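Long-range contacts in major capsid protein (Human herpesvirus 1, PDB 1NO7), which builds the icosahedral capsid shell of the virus as its major component, here represented by the large upper domain of the protein: residues G38-P44 / P542-Y548; A193-L197 / T443-L447. Numbering follows the deposited sequence.

Large single-chain folds are often held together by contacts between residues far apart in sequence, and the upper domain of this capsid protein gives two nested examples. Interaction 1 joins the loop before helix 48-56 to the loop before helix 554-562, so that most of the ordered chain lies between its segments. Interaction 2 falls inside that span and brings the start of helix 195-208 to the turn after helix 438-442. The centres of interactions 1 and 2 are 39 Å apart, on opposite sides of the chain's centre, and the nearest atoms of interactions 1 and 2 remain about 26 Å apart. One contact thus pins the N-terminal part of the ordered chain to a loop ahead of its last three helices, while the other gathers helical elements from its interior sequence.

Interaction 1: G38-P44 / P542-Y548; sequences GAYVAAP and PALGANY
Two irregular segments, 498 residues apart at their closest ends, run in roughly opposite directions and bury 445 Å² between them. Gly38 and Ala39 have near-helical backbone angles, after which Tyr40 to Ala43 are extended. In 542-548, Ala543 (-72/-23) and Leu544 (-103/7) occupy the corners of a type I turn from Pro542 to Gly545. Gly545, at phi/psi 122/165, then leads into extended Ala546; a side chain at Gly545 would be jammed against the carbonyl oxygen of Leu544. The nearest CA pairs are Gly38 with Asn547 (4.8 Å), Val41 with Pro542 (4.8 Å) and Ala42 with Ala543 (4.1 Å).

Backbone polar contacts lie towards both ends. Ala42 N donates to Pro542 O at 2.6 Å, and this oxygen also accepts the weak turn bond from Gly545 N (3.4 Å) and a CA-H...O contact from Val41 CA (3.5 Å). At the far end a weak bond runs from Tyr548 N to Gly38 O, 3.3 Å.

Apolar contacts accompany these bonds. Ala42 CB points toward the turn, 4.0 Å from Pro542 CB and 4.1 Å from Ala543 CB; between the two bonds Val41, in the t rotamer, brings CG2 to 3.3 Å from Ala546 CB.

The Tyr548 ring (chi1 m) instead meets backbone, lying obliquely with CD1 4.3 Å from Ala39 N, and stacks on Phe100 outside the pair.

Small residues let the chains approach closely without forming a regular strand pair: this is a buried loop-to-loop closure anchored on a type I beta turn, within an alpha-plus-beta fold.

Interaction 2: A193-L197 / T443-L447; sequences ALARL and TLQVL
Helix 188-193 ends at Ala193 and helix 195-208 starts at Ala195, so Leu194 (-61/8) is both the first residue to leave one helix and the N-cap residue of the next. Opposite this kink, 443-447 winds through a turn after helix 438-442; Gln445 to Leu447 have helical angles without regular helical bonding. Inside the turn, Val446 N bonds to Thr443 O at 2.9 Å, although the position of that oxygen is less certain, and Leu447 N bonds weakly to Leu444 O at 3.5 Å. The closest CA atoms are those of Leu194 and Thr443, 5.7 Å apart.

Side chains make the join. Leu194 (chi1 m, chi2 p) brings CD2 to 3.4 Å from Leu444 CD2 and 4.2 Å from Leu447 CD2. Leu197 (chi1 t) adds its CD2 at 3.9 Å from Leu444 CD2. Ala193 CB meets Val446 CG2 at 3.6 Å. Thr443 points toward the kink, its OG1 3.8 Å from Leu197 CB. Leu180 of helix 176-183 touches Leu197 and Leu444, and Leu389 of helix 382-389 touches Leu444 and Leu447. Arg196 forms a salt bridge with Asp437, just before helix 438-442.

With 298 Å² buried and no hydrogen bond between the segments, cohesion here comes from the fit of aliphatic groups, so it depends on shape and the exclusion of water rather than on directional bonding.

Interaction 1: G38-P44 / P542-Y548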
# COMPACT_ATOMS: atom_id res chain seq x y z
N GLY A 38 18.16 11.36 -1.23
CA GLY A 38 17.11 11.36 -2.22
C GLY A 38 17.59 11.14 -3.65
O GLY A 38 16.80 10.80 -4.53
N ALA A 39 18.89 11.30 -3.88
CA ALA A 39 19.45 11.17 -5.22
C ALA A 39 19.75 9.76 -5.69
O ALA A 39 19.54 9.45 -6.87
CB ALA A 39 20.70 12.03 -5.34
N TYR A 40 20.25 8.91 -4.79
CA TYR A 40 20.61 7.54 -5.15
C TYR A 40 19.47 6.52 -5.16
O TYR A 40 18.46 6.66 -4.47
CB TYR A 40 21.69 7.03 -4.21
CG TYR A 40 22.44 5.84 -4.75
CD1 TYR A 40 23.02 5.88 -6.02
CD2 TYR A 40 22.65 4.71 -3.97
CE1 TYR A 40 23.80 4.83 -6.49
CE2 TYR A 40 23.44 3.65 -4.43
CZ TYR A 40 24.01 3.72 -5.69
OH TYR A 40 24.83 2.70 -6.14
N VAL A 41 19.64 5.47 -5.97
CA VAL A 41 18.65 4.40 -6.08
C VAL A 41 19.35 3.05 -6.19
O VAL A 41 19.96 2.73 -7.23
CB VAL A 41 17.71 4.61 -7.31
CG1 VAL A 41 17.04 3.28 -7.70
CG2 VAL A 41 16.64 5.65 -6.97
N ALA A 42 19.25 2.26 -5.12
CA ALA A 42 19.86 0.93 -5.06
C ALA A 42 19.03 -0.15 -5.76
O ALA A 42 17.91 0.09 -6.23
CB ALA A 42 20.10 0.54 -3.59
N ALA A 43 19.61 -1.35 -5.84
CA ALA A 43 18.93 -2.47 -6.46
C ALA A 43 18.61 -3.52 -5.39
O ALA A 43 19.37 -3.69 -4.42
CB ALA A 43 19.82 -3.07 -7.55
N PRO A 44 17.47 -4.22 -5.54
CA PRO A 44 16.97 -5.25 -4.62
C PRO A 44 18.03 -6.13 -3.94
O PRO A 44 18.77 -6.87 -4.60
CB PRO A 44 16.04 -6.05 -5.52
CG PRO A 44 15.41 -4.96 -6.33
CD PRO A 44 16.61 -4.12 -6.72
N PRO A 542 16.82 3.02 -0.26
CA PRO A 542 17.28 3.34 -1.61
C PRO A 542 17.06 2.18 -2.56
O PRO A 542 17.04 2.36 -3.77
CB PRO A 542 18.75 3.68 -1.42
CG PRO A 542 19.13 2.92 -0.19
CD PRO A 542 17.93 3.13 0.71
N ALA A 543 16.89 0.98 -2.01
CA ALA A 543 16.66 -0.21 -2.84
C ALA A 543 15.24 -0.16 -3.43
O ALA A 543 14.95 -0.78 -4.46
CB ALA A 543 16.85 -1.48 -2.01
N LEU A 544 14.36 0.60 -2.77
CA LEU A 544 12.96 0.73 -3.18
C LEU A 544 12.65 2.04 -3.89
O LEU A 544 11.49 2.33 -4.17
CB LEU A 544 12.04 0.60 -1.96
CG LEU A 544 11.81 -0.79 -1.34
CD1 LEU A 544 11.45 -0.66 0.14
CD2 LEU A 544 10.70 -1.49 -2.11
N GLY A 545 13.69 2.82 -4.18
CA GLY A 545 13.50 4.09 -4.86
C GLY A 545 14.01 5.30 -4.10
O GLY A 545 14.30 5.23 -2.91
N ALA A 546 14.13 6.42 -4.82
CA ALA A 546 14.61 7.68 -4.24
C ALA A 546 13.64 8.82 -4.59
O ALA A 546 13.04 8.83 -5.67
CB ALA A 546 16.00 8.00 -4.76
N ASN A 547 13.52 9.78 -3.68
CA ASN A 547 12.60 10.90 -3.91
C ASN A 547 12.66 11.57 -5.26
O ASN A 547 11.63 11.80 -5.91
CB ASN A 547 12.77 11.99 -2.86
CG ASN A 547 11.87 13.18 -3.14
OD1 ASN A 547 12.06 13.89 -4.12
ND2 ASN A 547 10.88 13.39 -2.29
N TYR A 548 13.87 11.93 -5.69
CA TYR A 548 14.01 12.60 -6.97
C TYR A 548 13.68 11.74 -8.18
O TYR A 548 13.90 12.18 -9.31
CB TYR A 548 15.42 13.19 -7.09
CG TYR A 548 15.59 14.47 -6.27
CD1 TYR A 548 16.69 14.64 -5.43
CD2 TYR A 548 14.64 15.48 -6.33
CE1 TYR A 548 16.83 15.80 -4.64
CE2 TYR A 548 14.78 16.64 -5.55
CZ TYR A 548 15.87 16.79 -4.71
OH TYR A 548 16.02 17.91 -3.93

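Interaction 2: A193-L197 / T443-L447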
# COMPACT_ATOMS: atom_id res chain seq x y z
N ALA A 193 -14.03 -18.34 1.87
CA ALA A 193 -14.01 -19.37 2.89
C ALA A 193 -14.29 -18.72 4.25
O ALA A 193 -15.39 -18.83 4.80
CB ALA A 193 -12.66 -20.07 2.92
N LEU A 194 -13.29 -18.01 4.77
CA LEU A 194 -13.41 -17.35 6.07
C LEU A 194 -14.52 -16.29 6.11
O LEU A 194 -14.65 -15.55 7.10
CB LEU A 194 -12.07 -16.70 6.45
CG LEU A 194 -10.90 -17.69 6.55
CD1 LEU A 194 -10.48 -18.11 5.15
CD2 LEU A 194 -9.72 -17.05 7.26
N ALA A 195 -15.32 -16.24 5.04
CA ALA A 195 -16.42 -15.28 4.95
C ALA A 195 -17.20 -15.21 6.27
O ALA A 195 -17.44 -14.12 6.79
CB ALA A 195 -17.36 -15.66 3.81
N ARG A 196 -17.57 -16.37 6.81
CA ARG A 196 -18.32 -16.40 8.07
C ARG A 196 -17.49 -15.68 9.13
O ARG A 196 -17.93 -14.70 9.75
CB ARG A 196 -18.57 -17.84 8.51
CG ARG A 196 -19.39 -17.96 9.79
CD ARG A 196 -19.15 -19.31 10.47
NE ARG A 196 -19.68 -19.31 11.84
CZ ARG A 196 -20.96 -19.46 12.15
NH1 ARG A 196 -21.86 -19.63 11.19
NH2 ARG A 196 -21.35 -19.41 13.42
N LEU A 197 -16.28 -16.19 9.32
CA LEU A 197 -15.35 -15.64 10.29
C LEU A 197 -15.26 -14.13 10.21
O LEU A 197 -15.41 -13.43 11.22
CB LEU A 197 -13.95 -16.22 10.07
CG LEU A 197 -12.85 -15.59 10.91
CD1 LEU A 197 -13.32 -15.43 12.35
CD2 LEU A 197 -11.60 -16.49 10.83
N THR A 443 -12.74 -22.39 10.47
CA THR A 443 -12.60 -22.20 9.02
C THR A 443 -11.14 -21.98 8.63
O THR A 443 -10.75 -22.20 7.47
CB THR A 443 -13.44 -21.03 8.51
OG1 THR A 443 -13.43 -19.98 9.48
CG2 THR A 443 -14.89 -21.45 8.24
N LEU A 444 -10.33 -21.58 9.61
CA LEU A 444 -8.91 -21.35 9.36
C LEU A 444 -8.22 -22.61 8.87
O LEU A 444 -7.02 -22.61 8.59
CB LEU A 444 -8.20 -20.84 10.63
CG LEU A 444 -8.53 -19.43 11.12
CD1 LEU A 444 -7.63 -19.11 12.31
CD2 LEU A 444 -8.34 -18.39 10.01
N GLN A 445 -8.96 -23.71 8.77
CA GLN A 445 -8.34 -24.93 8.29
C GLN A 445 -7.99 -24.73 6.81
O GLN A 445 -7.08 -25.37 6.28
CB GLN A 445 -9.28 -26.14 8.46
CG GLN A 445 -9.76 -26.38 9.91
CD GLN A 445 -10.35 -27.77 10.12
OE1 GLN A 445 -9.62 -28.76 10.26
NE2 GLN A 445 -11.68 -27.86 10.14
N VAL A 446 -8.71 -23.82 6.16
CA VAL A 446 -8.49 -23.55 4.74
C VAL A 446 -7.06 -23.12 4.39
O VAL A 446 -6.48 -23.61 3.40
CB VAL A 446 -9.44 -22.45 4.23
CG1 VAL A 446 -9.34 -22.38 2.72
CG2 VAL A 446 -10.88 -22.74 4.65
N LEU A 447 -6.50 -22.22 5.20
CA LEU A 447 -5.16 -21.68 4.99
C LEU A 447 -4.11 -22.68 4.53
O LEU A 447 -3.21 -22.33 3.77
CB LEU A 447 -4.65 -20.98 6.24
CG LEU A 447 -5.64 -20.01 6.90
CD1 LEU A 447 -4.87 -19.07 7.83
CD2 LEU A 447 -6.41 -19.21 5.85